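Local structure of arylsulfatase (Pseudoalteromonas sp. MB47, 7AJ0) at residues A[156-161]-A[165-170]; A[240-245]-A[295-300]; A[384-389]-A[402-407]; A[392-395]-A[399-402]. The protein probably hydrolyses sulfate esters of the seaweed polysaccharide fucoidan, acting as an exo-type, calcium-containing sulfatase that assembles into a hexamer. All coordinates share one frame; numbering follows the deposited sequence.

Contact 1. Residues A[156-161]-A[165-170]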
loop_
_atom_site.group_PDB
_atom_site.type_symbol
_atom_site.label_atom_id
_atom_site.label_comp_id
_atom_site.label_asym_id
_atom_site.label_seq_id
_atom_site.Cartn_x
_atom_site.Cartn_y
_atom_site.Cartn_z
ATOM N N GLY A 156 -26.948 -25.241 23.472
ATOM C CA GLY A 156 -25.692 -24.573 23.200
ATOM C C GLY A 156 -25.831 -23.078 23.012
ATOM O O GLY A 156 -26.634 -22.427 23.688
ATOM N N LYS A 157 -25.057 -22.523 22.086
ATOM C CA LYS A 157 -25.046 -21.080 21.887
ATOM C C LYS A 157 -26.309 -20.620 21.168
ATOM O O LYS A 157 -26.745 -21.227 20.186
ATOM C CB LYS A 157 -23.806 -20.675 21.090
ATOM C CG LYS A 157 -23.747 -19.200 20.731
ATOM C CD LYS A 157 -22.592 -18.913 19.779
ATOM C CE LYS A 157 -22.730 -17.535 19.156
ATOM N NZ LYS A 157 -21.728 -17.299 18.081
ATOM N N TRP A 158 -26.894 -19.528 21.663
ATOM C CA TRP A 158 -28.063 -18.916 21.039
ATOM C C TRP A 158 -27.639 -17.669 20.273
ATOM O O TRP A 158 -27.493 -17.707 19.047
ATOM C CB TRP A 158 -29.107 -18.574 22.097
ATOM C CG TRP A 158 -30.385 -17.993 21.569
ATOM C CD1 TRP A 158 -31.049 -16.907 22.063
ATOM C CD2 TRP A 158 -31.158 -18.462 20.456
ATOM N NE1 TRP A 158 -32.188 -16.674 21.331
ATOM C CE2 TRP A 158 -32.278 -17.615 20.341
ATOM C CE3 TRP A 158 -31.014 -19.517 19.549
ATOM C CZ2 TRP A 158 -33.244 -17.788 19.353
ATOM C CZ3 TRP A 158 -31.975 -19.686 18.571
ATOM C CH2 TRP A 158 -33.075 -18.825 18.479
ATOM N N HIS A 159 -27.440 -16.562 20.983
ATOM C CA HIS A 159 -26.916 -15.334 20.389
ATOM C C HIS A 159 -27.874 -14.749 19.354
ATOM O O HIS A 159 -27.448 -14.078 18.409
ATOM C CB HIS A 159 -25.540 -15.580 19.760
ATOM C CG HIS A 159 -24.623 -14.398 19.816
ATOM N ND1 HIS A 159 -23.461 -14.325 19.078
ATOM C CD2 HIS A 159 -24.690 -13.247 20.528
ATOM C CE1 HIS A 159 -22.855 -13.178 19.328
ATOM N NE2 HIS A 159 -23.580 -12.506 20.204
ATOM N N VAL A 160 -29.172 -15.004 19.517
ATOM C CA VAL A 160 -30.186 -14.387 18.671
ATOM C C VAL A 160 -31.170 -13.642 19.567
ATOM O O VAL A 160 -32.373 -13.598 19.288
ATOM C CB VAL A 160 -30.926 -15.421 17.802
ATOM C CG1 VAL A 160 -31.658 -14.720 16.656
ATOM C CG2 VAL A 160 -29.962 -16.470 17.271
ATOM N N GLY A 161 -30.673 -13.073 20.661
ATOM C CA GLY A 161 -31.514 -12.301 21.553
ATOM C C GLY A 161 -31.715 -12.933 22.914
ATOM O O GLY A 161 -31.992 -14.131 23.020
ATOM N N GLY A 165 -38.847 -13.146 26.140
ATOM C CA GLY A 165 -39.514 -13.769 25.016
ATOM C C GLY A 165 -38.652 -13.996 23.797
ATOM O O GLY A 165 -39.176 -14.028 22.679
ATOM N N MET A 166 -37.341 -14.171 23.977
ATOM C CA MET A 166 -36.433 -14.327 22.852
ATOM C C MET A 166 -35.528 -15.546 22.951
ATOM O O MET A 166 -34.759 -15.799 22.018
ATOM C CB MET A 166 -35.562 -13.069 22.694
ATOM C CG MET A 166 -36.362 -11.819 22.370
ATOM S SD MET A 166 -35.362 -10.323 22.302
ATOM C CE MET A 166 -34.388 -10.635 20.838
ATOM N N LEU A 167 -35.590 -16.305 24.035
ATOM C CA LEU A 167 -34.808 -17.528 24.136
ATOM C C LEU A 167 -35.525 -18.670 23.421
ATOM O O LEU A 167 -36.747 -18.646 23.254
ATOM C CB LEU A 167 -34.561 -17.873 25.597
ATOM C CG LEU A 167 -33.625 -16.923 26.348
ATOM C CD1 LEU A 167 -33.385 -17.409 27.770
ATOM C CD2 LEU A 167 -32.297 -16.765 25.613
ATOM N N PRO A 168 -34.780 -19.688 22.984
ATOM C CA PRO A 168 -35.398 -20.733 22.147
ATOM C C PRO A 168 -36.628 -21.381 22.758
ATOM O O PRO A 168 -37.585 -21.675 22.030
ATOM C CB PRO A 168 -34.255 -21.745 21.965
ATOM C CG PRO A 168 -33.013 -20.922 22.084
ATOM C CD PRO A 168 -33.322 -19.873 23.121
ATOM N N HIS A 169 -36.639 -21.615 24.068
ATOM C CA HIS A 169 -37.803 -22.242 24.684
ATOM C C HIS A 169 -38.998 -21.304 24.770
ATOM O O HIS A 169 -40.073 -21.737 25.201
ATOM C CB HIS A 169 -37.453 -22.757 26.080
ATOM C CG HIS A 169 -37.299 -21.676 27.103
ATOM N ND1 HIS A 169 -36.198 -20.851 27.150
ATOM C CD2 HIS A 169 -38.104 -21.291 28.121
ATOM C CE1 HIS A 169 -36.332 -19.999 28.152
ATOM N NE2 HIS A 169 -37.480 -20.247 28.758
ATOM N N GLU A 170 -38.840 -20.043 24.378
ATOM C CA GLU A 170 -39.931 -19.080 24.358
ATOM C C GLU A 170 -40.368 -18.724 22.945
ATOM O O GLU A 170 -41.321 -17.952 22.783
ATOM C CB GLU A 170 -39.517 -17.809 25.111
ATOM C CG GLU A 170 -39.059 -18.064 26.543
ATOM C CD GLU A 170 -38.297 -16.894 27.143
ATOM O OE1 GLU A 170 -37.665 -16.132 26.382
ATOM O OE2 GLU A 170 -38.327 -16.740 28.383
#
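The indole N-H of Trp158 reaches the backbone carbonyl of Met166 in a hydrogen bond that ties 156-161 to 165-170. Trp158 NE1 lies 2.8 Å from Met166 O, but the bond is bent, 136° at the hydrogen, and the oxygen is tilted out of the ring plane. Tryptophan suits the place because it offers one donor to a buried carbonyl and a broad apolar surface for everything else. Its CG stands anti to the backbone N, which carries the indole across to the second segment. There Leu167 N donates to Glu170 OE1 at 3.1 Å, and a salt bridge from Glu170 to Arg225 ties the turn down further.

Both segments belong to the long connection between strands 151-155 and 175-177, parallel neighbours in the central sheet of this alkaline-phosphatase-like fold. The connection starts beside the calcium site: Lys157 NZ forms a salt bridge with the calcium ligand Asp60.

Apolar contacts complete the join. Pro168 lays its CG over one face of the indole, 3.6 Å from the centroid of the six-membered ring and 17° off its normal, a CH-pi contact that a rigid, flat-sided proline makes easily. Val160 CB covers the opposite face, and Leu167 CD2 comes obliquely to Trp158 CD1 at 3.8 Å. Met166 bends at its thioether (chi3 68°), bringing CE to 3.4 Å from Gly161 CA. A side chain on Gly161 would collide with that methyl, and the backbone angles of Gly161 would be strained for any residue with a CB.

Contact 2. Residues A[240-245]-A[295-300]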
loop_
_atom_site.group_PDB
_atom_site.type_symbol
_atom_site.label_atom_id
_atom_site.label_comp_id
_atom_site.label_asym_id
_atom_site.label_seq_id
_atom_site.Cartn_x
_atom_site.Cartn_y
_atom_site.Cartn_z
ATOM N N ILE A 240 -17.737 -26.321 29.443
ATOM C CA ILE A 240 -18.996 -25.855 28.866
ATOM C C ILE A 240 -19.496 -26.815 27.793
ATOM O O ILE A 240 -20.682 -27.161 27.761
ATOM C CB ILE A 240 -18.821 -24.421 28.329
ATOM C CG1 ILE A 240 -20.177 -23.778 28.041
ATOM C CG2 ILE A 240 -17.957 -24.408 27.068
ATOM C CD1 ILE A 240 -20.082 -22.295 27.736
ATOM N N ASP A 241 -18.609 -27.271 26.908
ATOM C CA ASP A 241 -19.036 -28.147 25.822
ATOM C C ASP A 241 -19.210 -29.594 26.264
ATOM O O ASP A 241 -19.882 -30.362 25.567
ATOM C CB ASP A 241 -18.043 -28.066 24.661
ATOM C CG ASP A 241 -18.400 -26.973 23.668
ATOM O OD1 ASP A 241 -19.485 -27.065 23.054
ATOM O OD2 ASP A 241 -17.614 -26.012 23.516
ATOM N N GLN A 242 -18.622 -29.984 27.397
ATOM C CA GLN A 242 -18.929 -31.289 27.973
ATOM C C GLN A 242 -20.319 -31.290 28.596
ATOM O O GLN A 242 -21.045 -32.289 28.520
ATOM C CB GLN A 242 -17.879 -31.667 29.017
ATOM C CG GLN A 242 -16.462 -31.760 28.477
ATOM C CD GLN A 242 -16.303 -32.842 27.428
ATOM O OE1 GLN A 242 -16.572 -34.017 27.683
ATOM N NE2 GLN A 242 -15.868 -32.449 26.234
ATOM N N VAL A 243 -20.706 -30.173 29.217
ATOM C CA VAL A 243 -22.037 -30.068 29.805
ATOM C C VAL A 243 -23.100 -30.055 28.717
ATOM O O VAL A 243 -24.150 -30.696 28.850
ATOM C CB VAL A 243 -22.123 -28.813 30.694
ATOM C CG1 VAL A 243 -23.551 -28.586 31.161
ATOM C CG2 VAL A 243 -21.179 -28.947 31.874
ATOM N N LEU A 244 -22.853 -29.323 27.629
ATOM C CA LEU A 244 -23.798 -29.314 26.517
ATOM C C LEU A 244 -23.933 -30.704 25.910
ATOM O O LEU A 244 -25.041 -31.150 25.594
ATOM C CB LEU A 244 -23.352 -28.311 25.457
ATOM C CG LEU A 244 -23.299 -26.847 25.894
ATOM C CD1 LEU A 244 -22.639 -25.996 24.820
ATOM C CD2 LEU A 244 -24.690 -26.327 26.202
ATOM N N ARG A 245 -22.810 -31.400 25.733
ATOM C CA ARG A 245 -22.854 -32.770 25.231
ATOM C C ARG A 245 -23.740 -33.636 26.116
ATOM O O ARG A 245 -24.593 -34.381 25.620
ATOM C CB ARG A 245 -21.433 -33.334 25.155
ATOM C CG ARG A 245 -21.306 -34.725 24.548
ATOM C CD ARG A 245 -21.538 -35.849 25.558
ATOM N NE ARG A 245 -20.988 -35.556 26.879
ATOM C CZ ARG A 245 -19.692 -35.518 27.168
ATOM N NH1 ARG A 245 -18.788 -35.748 26.227
ATOM N NH2 ARG A 245 -19.300 -35.239 28.403
ATOM N N MET A 295 -10.750 -27.879 18.666
ATOM C CA MET A 295 -11.221 -28.575 17.473
ATOM C C MET A 295 -11.236 -30.082 17.698
ATOM O O MET A 295 -12.131 -30.779 17.209
ATOM C CB MET A 295 -10.342 -28.202 16.278
ATOM C CG MET A 295 -10.989 -28.450 14.919
ATOM S SD MET A 295 -12.628 -27.704 14.772
ATOM C CE MET A 295 -13.487 -28.953 13.818
ATOM N N VAL A 296 -10.261 -30.603 18.445
ATOM C CA VAL A 296 -10.261 -32.025 18.773
ATOM C C VAL A 296 -11.431 -32.361 19.690
ATOM O O VAL A 296 -12.058 -33.418 19.557
ATOM C CB VAL A 296 -8.913 -32.426 19.399
ATOM C CG1 VAL A 296 -8.964 -33.847 19.926
ATOM C CG2 VAL A 296 -7.791 -32.277 18.375
ATOM N N GLU A 297 -11.748 -31.468 20.632
ATOM C CA GLU A 297 -12.896 -31.695 21.504
ATOM C C GLU A 297 -14.194 -31.721 20.706
ATOM O O GLU A 297 -15.045 -32.591 20.920
ATOM C CB GLU A 297 -12.951 -30.620 22.592
ATOM C CG GLU A 297 -14.177 -30.708 23.499
ATOM C CD GLU A 297 -13.976 -30.017 24.842
ATOM O OE1 GLU A 297 -12.855 -29.534 25.105
ATOM O OE2 GLU A 297 -14.940 -29.957 25.637
ATOM N N VAL A 298 -14.365 -30.777 19.777
ATOM C CA VAL A 298 -15.575 -30.751 18.960
ATOM C C VAL A 298 -15.709 -32.040 18.160
ATOM O O VAL A 298 -16.811 -32.577 17.998
ATOM C CB VAL A 298 -15.571 -29.517 18.038
ATOM C CG1 VAL A 298 -16.614 -29.669 16.941
ATOM C CG2 VAL A 298 -15.816 -28.253 18.845
ATOM N N ASP A 299 -14.593 -32.551 17.641
ATOM C CA ASP A 299 -14.646 -33.768 16.840
ATOM C C ASP A 299 -15.003 -34.977 17.696
ATOM O O ASP A 299 -15.721 -35.875 17.241
ATOM C CB ASP A 299 -13.309 -33.990 16.134
ATOM C CG ASP A 299 -13.296 -35.256 15.298
ATOM O OD1 ASP A 299 -13.941 -35.264 14.228
ATOM O OD2 ASP A 299 -12.648 -36.243 15.714
ATOM N N ASP A 300 -14.507 -35.024 18.935
ATOM C CA ASP A 300 -14.845 -36.135 19.819
ATOM C C ASP A 300 -16.318 -36.101 20.204
ATOM O O ASP A 300 -16.985 -37.142 20.226
ATOM C CB ASP A 300 -13.969 -36.103 21.070
ATOM C CG ASP A 300 -12.576 -36.655 20.825
ATOM O OD1 ASP A 300 -12.305 -37.122 19.698
ATOM O OD2 ASP A 300 -11.753 -36.625 21.762
HETATM O O HOH W 1 -15.613 -27.830 27.112
#
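Glu297 of helix 290-311 crosses to helix 240-258 and takes the side-chain amide of Gln242. With chi1 at 176° and the rest of the side chain extended, its carboxylate reaches across to the neighbouring helix. Gln242 NE2 donates to Glu297 OE2 at 2.7 Å in a nearly straight bond, 166° at the hydrogen. The acceptor lies in the amide plane but is met from above the carboxylate plane, the two planes being turned 59° apart. A bridging water adds a second grip, accepting from Asp241 N and donating to Glu297 OE2 at 2.7 Å. The other oxygen, OE1, accepts from Ala278 N. A leucine in place of Gln242 would probably leave Glu297 OE2 with the water but without its amide donor, an awkward loss for a buried carboxylate. At the next residue, Val298, the backbones come nearest, its CA 8.1 Å from Asp241 CA. Asp241, whose CB is 3.8 Å from Glu297 OE2, turns its carboxylate to a salt bridge with Lys270. A glutamine-carboxylate bond with a water bridge thus joins two helices of the layer that flanks the central sheet of the sulfatase alpha/beta fold.

Contact 3. Residues A[384-389]-A[402-407]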
loop_
_atom_site.group_PDB
_atom_site.type_symbol
_atom_site.label_atom_id
_atom_site.label_comp_id
_atom_site.label_asym_id
_atom_site.label_seq_id
_atom_site.Cartn_x
_atom_site.Cartn_y
_atom_site.Cartn_z
ATOM N N SER A 384 -35.757 -28.844 6.725
ATOM C CA SER A 384 -36.318 -29.412 7.947
ATOM C C SER A 384 -37.840 -29.344 7.939
ATOM O O SER A 384 -38.513 -30.303 8.331
ATOM C CB SER A 384 -35.764 -28.678 9.169
ATOM O OG SER A 384 -34.363 -28.850 9.287
ATOM N N LEU A 385 -38.401 -28.214 7.501
ATOM C CA LEU A 385 -39.852 -28.067 7.515
ATOM C C LEU A 385 -40.524 -29.058 6.575
ATOM O O LEU A 385 -41.630 -29.530 6.859
ATOM C CB LEU A 385 -40.245 -26.641 7.137
ATOM C CG LEU A 385 -39.761 -25.521 8.058
ATOM C CD1 LEU A 385 -40.424 -24.206 7.660
ATOM C CD2 LEU A 385 -40.021 -25.845 9.518
ATOM N N ARG A 386 -39.882 -29.381 5.450
ATOM C CA ARG A 386 -40.486 -30.325 4.514
ATOM C C ARG A 386 -40.402 -31.752 5.042
ATOM O O ARG A 386 -41.336 -32.541 4.858
ATOM C CB ARG A 386 -39.813 -30.205 3.146
ATOM C CG ARG A 386 -40.346 -31.170 2.101
ATOM C CD ARG A 386 -39.497 -32.427 2.026
ATOM N NE ARG A 386 -40.078 -33.433 1.141
ATOM C CZ ARG A 386 -39.904 -33.466 -0.178
ATOM N NH1 ARG A 386 -39.164 -32.545 -0.782
ATOM N NH2 ARG A 386 -40.475 -34.426 -0.893
ATOM N N LEU A 387 -39.295 -32.105 5.700
ATOM C CA LEU A 387 -39.178 -33.442 6.275
ATOM C C LEU A 387 -40.263 -33.698 7.314
ATOM O O LEU A 387 -40.695 -34.843 7.490
ATOM C CB LEU A 387 -37.795 -33.633 6.895
ATOM C CG LEU A 387 -36.625 -33.707 5.914
ATOM C CD1 LEU A 387 -35.297 -33.744 6.653
ATOM C CD2 LEU A 387 -36.760 -34.918 4.996
ATOM N N GLY A 388 -40.713 -32.656 8.009
ATOM C CA GLY A 388 -41.805 -32.758 8.949
ATOM C C GLY A 388 -43.173 -32.456 8.382
ATOM O O GLY A 388 -44.170 -32.562 9.102
ATOM N N GLY A 389 -43.253 -32.072 7.109
ATOM C CA GLY A 389 -44.522 -31.804 6.463
ATOM C C GLY A 389 -45.250 -30.590 7.000
ATOM O O GLY A 389 -46.431 -30.681 7.350
ATOM N N GLY A 402 -35.321 -19.328 2.321
ATOM C CA GLY A 402 -34.873 -20.702 2.282
ATOM C C GLY A 402 -35.560 -21.500 1.192
ATOM O O GLY A 402 -36.700 -21.235 0.813
ATOM N N ILE A 403 -34.840 -22.497 0.682
ATOM C CA ILE A 403 -35.335 -23.391 -0.355
ATOM C C ILE A 403 -35.221 -24.821 0.152
ATOM O O ILE A 403 -34.188 -25.206 0.712
ATOM C CB ILE A 403 -34.555 -23.220 -1.673
ATOM C CG1 ILE A 403 -34.720 -21.795 -2.204
ATOM C CG2 ILE A 403 -35.019 -24.248 -2.693
ATOM C CD1 ILE A 403 -33.717 -21.420 -3.277
ATOM N N ASP A 404 -36.282 -25.602 -0.038
ATOM C CA ASP A 404 -36.245 -27.020 0.293
ATOM C C ASP A 404 -35.237 -27.731 -0.603
ATOM O O ASP A 404 -35.357 -27.696 -1.830
ATOM C CB ASP A 404 -37.635 -27.628 0.127
ATOM C CG ASP A 404 -37.650 -29.129 0.352
ATOM O OD1 ASP A 404 -36.731 -29.643 1.023
ATOM O OD2 ASP A 404 -38.580 -29.796 -0.150
ATOM N N GLN A 405 -34.241 -28.371 0.011
ATOM C CA GLN A 405 -33.176 -29.047 -0.719
ATOM C C GLN A 405 -33.222 -30.562 -0.547
ATOM O O GLN A 405 -32.223 -31.242 -0.805
ATOM C CB GLN A 405 -31.811 -28.514 -0.272
ATOM C CG GLN A 405 -31.561 -27.052 -0.605
ATOM C CD GLN A 405 -31.172 -26.838 -2.055
ATOM O OE1 GLN A 405 -31.456 -27.670 -2.915
ATOM N NE2 GLN A 405 -30.507 -25.722 -2.332
ATOM N N THR A 406 -34.360 -31.108 -0.115
ATOM C CA THR A 406 -34.451 -32.551 0.085
ATOM C C THR A 406 -34.134 -33.308 -1.199
ATOM O O THR A 406 -33.451 -34.339 -1.168
ATOM C CB THR A 406 -35.842 -32.920 0.602
ATOM O OG1 THR A 406 -36.037 -32.343 1.900
ATOM C CG2 THR A 406 -36.001 -34.428 0.691
ATOM N N ALA A 407 -34.622 -32.813 -2.341
ATOM C CA ALA A 407 -34.305 -33.435 -3.622
ATOM C C ALA A 407 -32.830 -33.305 -3.976
ATOM O O ALA A 407 -32.318 -34.098 -4.774
ATOM C CB ALA A 407 -35.155 -32.814 -4.732
#
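Arg386 and Asp404 form the salt bridge that joins the end of helix 377-387 to the chain entering helix 406-409. Arg386 NH1 donates to Asp404 OD2 at 2.9 Å, with an angle of 141° at the hydrogen, and meets the syn lone pair of that oxygen. The guanidinium and carboxylate planes stand 66° apart, so the two groups share one bond and not a flat, paired one. The arginine NH2 has a second carboxylate, Glu34 of helix 31-48; a long side chain with several N-H donors can serve two acids.

Asp404 divides its oxygens between tasks. While OD2 faces Arg386, OD1 takes two donors from Thr406: the hydroxyl OG1 at 2.9 Å, along its syn lone pair, and the backbone N at 3.0 Å, from above the carboxylate plane. These bonds fix the rotation of the carboxylate.

Packing follows outward. Arg386 CG lies 3.2 Å from Asp404 OD2, and a bend at chi2 (-95°) then sets Arg386 CD 3.5 Å from Thr406 OG1. The Thr406 methyl, CG2, lies over one face of the guanidinium, and Leu387 CD2 approaches Thr406 OG1 more loosely while Leu387 also packs on Leu41.

At Gly389 a positive phi, easy for glycine, closes helix 377-387 in a Schellman motif, and the bond from Thr406 N to Asp404 OD1 makes an Asx turn leading into helix 406-409, with Gln405 at the N-cap.

Contact 4. Residues A[392-395]-A[399-402]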
loop_
_atom_site.group_PDB
_atom_site.type_symbol
_atom_site.label_atom_id
_atom_site.label_comp_id
_atom_site.label_asym_id
_atom_site.label_seq_id
_atom_site.Cartn_x
_atom_site.Cartn_y
_atom_site.Cartn_z
ATOM N N ASP A 392 -46.550 -25.679 4.492
ATOM C CA ASP A 392 -47.777 -24.930 4.239
ATOM C C ASP A 392 -48.212 -24.070 5.422
ATOM O O ASP A 392 -49.194 -23.328 5.294
ATOM C CB ASP A 392 -48.915 -25.885 3.859
ATOM C CG ASP A 392 -49.349 -26.777 5.015
ATOM O OD1 ASP A 392 -48.740 -26.705 6.105
ATOM O OD2 ASP A 392 -50.309 -27.556 4.829
ATOM N N GLU A 393 -47.519 -24.148 6.556
ATOM C CA GLU A 393 -47.862 -23.375 7.741
ATOM C C GLU A 393 -47.156 -22.026 7.802
ATOM O O GLU A 393 -47.340 -21.292 8.778
ATOM C CB GLU A 393 -47.527 -24.180 9.005
ATOM C CG GLU A 393 -48.358 -25.444 9.184
ATOM C CD GLU A 393 -49.806 -25.151 9.544
ATOM O OE1 GLU A 393 -50.042 -24.259 10.385
ATOM O OE2 GLU A 393 -50.708 -25.811 8.984
ATOM N N LEU A 394 -46.363 -21.677 6.796
ATOM C CA LEU A 394 -45.596 -20.434 6.848
ATOM C C LEU A 394 -46.503 -19.243 6.551
ATOM O O LEU A 394 -47.260 -19.280 5.576
ATOM C CB LEU A 394 -44.444 -20.471 5.851
ATOM C CG LEU A 394 -43.266 -21.392 6.168
ATOM C CD1 LEU A 394 -42.244 -21.333 5.041
ATOM C CD2 LEU A 394 -42.618 -21.020 7.488
ATOM N N PRO A 395 -46.447 -18.176 7.351
ATOM C CA PRO A 395 -47.319 -17.021 7.091
ATOM C C PRO A 395 -47.054 -16.417 5.719
ATOM O O PRO A 395 -45.910 -16.320 5.270
ATOM C CB PRO A 395 -46.970 -16.043 8.222
ATOM C CG PRO A 395 -45.632 -16.480 8.725
ATOM C CD PRO A 395 -45.577 -17.967 8.525
ATOM N N TYR A 399 -41.751 -12.954 3.416
ATOM C CA TYR A 399 -40.960 -13.602 2.380
ATOM C C TYR A 399 -39.933 -14.525 3.023
ATOM O O TYR A 399 -39.264 -14.144 3.989
ATOM C CB TYR A 399 -40.259 -12.558 1.514
ATOM C CG TYR A 399 -39.702 -13.099 0.216
ATOM C CD1 TYR A 399 -40.471 -13.108 -0.936
ATOM C CD2 TYR A 399 -38.408 -13.591 0.141
ATOM C CE1 TYR A 399 -39.972 -13.594 -2.127
ATOM C CE2 TYR A 399 -37.899 -14.081 -1.049
ATOM C CZ TYR A 399 -38.687 -14.077 -2.179
ATOM O OH TYR A 399 -38.195 -14.559 -3.368
ATOM N N PHE A 400 -39.809 -15.734 2.487
ATOM C CA PHE A 400 -38.887 -16.736 3.009
ATOM C C PHE A 400 -37.811 -17.019 1.971
ATOM O O PHE A 400 -38.118 -17.367 0.826
ATOM C CB PHE A 400 -39.636 -18.009 3.393
ATOM C CG PHE A 400 -40.389 -17.888 4.681
ATOM C CD1 PHE A 400 -39.778 -18.198 5.882
ATOM C CD2 PHE A 400 -41.700 -17.444 4.695
ATOM C CE1 PHE A 400 -40.462 -18.079 7.072
ATOM C CE2 PHE A 400 -42.389 -17.322 5.883
ATOM C CZ PHE A 400 -41.770 -17.640 7.074
ATOM N N ASP A 401 -36.554 -16.865 2.379
ATOM C CA ASP A 401 -35.419 -17.032 1.486
ATOM C C ASP A 401 -34.959 -18.476 1.367
ATOM O O ASP A 401 -34.275 -18.816 0.394
ATOM C CB ASP A 401 -34.255 -16.166 1.975
ATOM C CG ASP A 401 -34.614 -14.696 2.043
ATOM O OD1 ASP A 401 -34.744 -14.061 0.976
ATOM O OD2 ASP A 401 -34.787 -14.175 3.165
ATOM N N GLY A 402 -35.321 -19.328 2.321
ATOM C CA GLY A 402 -34.873 -20.702 2.282
ATOM C C GLY A 402 -35.560 -21.500 1.192
ATOM O O GLY A 402 -36.700 -21.235 0.813
#
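Leu394 lies over one face of the Phe400 ring, with its CD1 close to the centre: 3.9 Å from the centroid and 8° off the ring normal, a well-aimed CH-pi contact. The two methyls spread over that face, for Leu394 CD2 sits toward the far rim, 3.5 Å from Phe400 CZ, while Leu394 CB comes 3.8 Å from Phe400 CE2. Leucine suits this place because its branched end can cover much of an aromatic face. The side chains are angled against each other, and in Phe400 CG lies anti to the carbonyl carbon (chi1 -76°), which presents the ring to the other segment.

Pro395 meets the same ring from a different direction, crossing it at about a right angle. Its carbonyl O lies in the ring plane at the edge, 3.7 Å from Phe400 CE2, where the slightly positive aromatic hydrogens favour an oxygen, and Pro395 CD comes 4.1 Å from Phe400 CZ. Face and edge of the phenyl are thus engaged by consecutive residues. Replacing Phe400 by an alanine would probably open a gap beneath the Leu394 methyls and strip the Pro395 carbonyl of its aromatic edge.

Tyr381 and Met382 of helix 377-387 touch both Leu394 and Phe400, and Leu144 of helix 141-146 adds to the packing on Leu394. This is plain apolar packing within the irregular connection between helices 377-387 and 406-409, folded back so that its two arms pack together against the first of those helices.

In the fold
Contact 1 closes before contact 2 opens, and both precede contact 3, within whose intervening chain contact 4 lies, sharing Gly402 with it. Contacts 3 and 4 form a neighbouring pair, their centres 11 Å apart and Leu385 CD1 touching Leu394 CD2 at 3.9 Å; both fasten the connection from helix 377-387 to helix 406-409. Contacts 1 and 2, with centres 20 Å apart, meet where Gly156 CA packs on Leu244 CD2 at 3.6 Å, linking the loop after strand 151-155 to helix 240-258. Contacts 2 and 4 lie on opposite sides of the chain's centre, about 34 Å between centres. The set therefore secures loops and helices at separate places around the large mixed sheet.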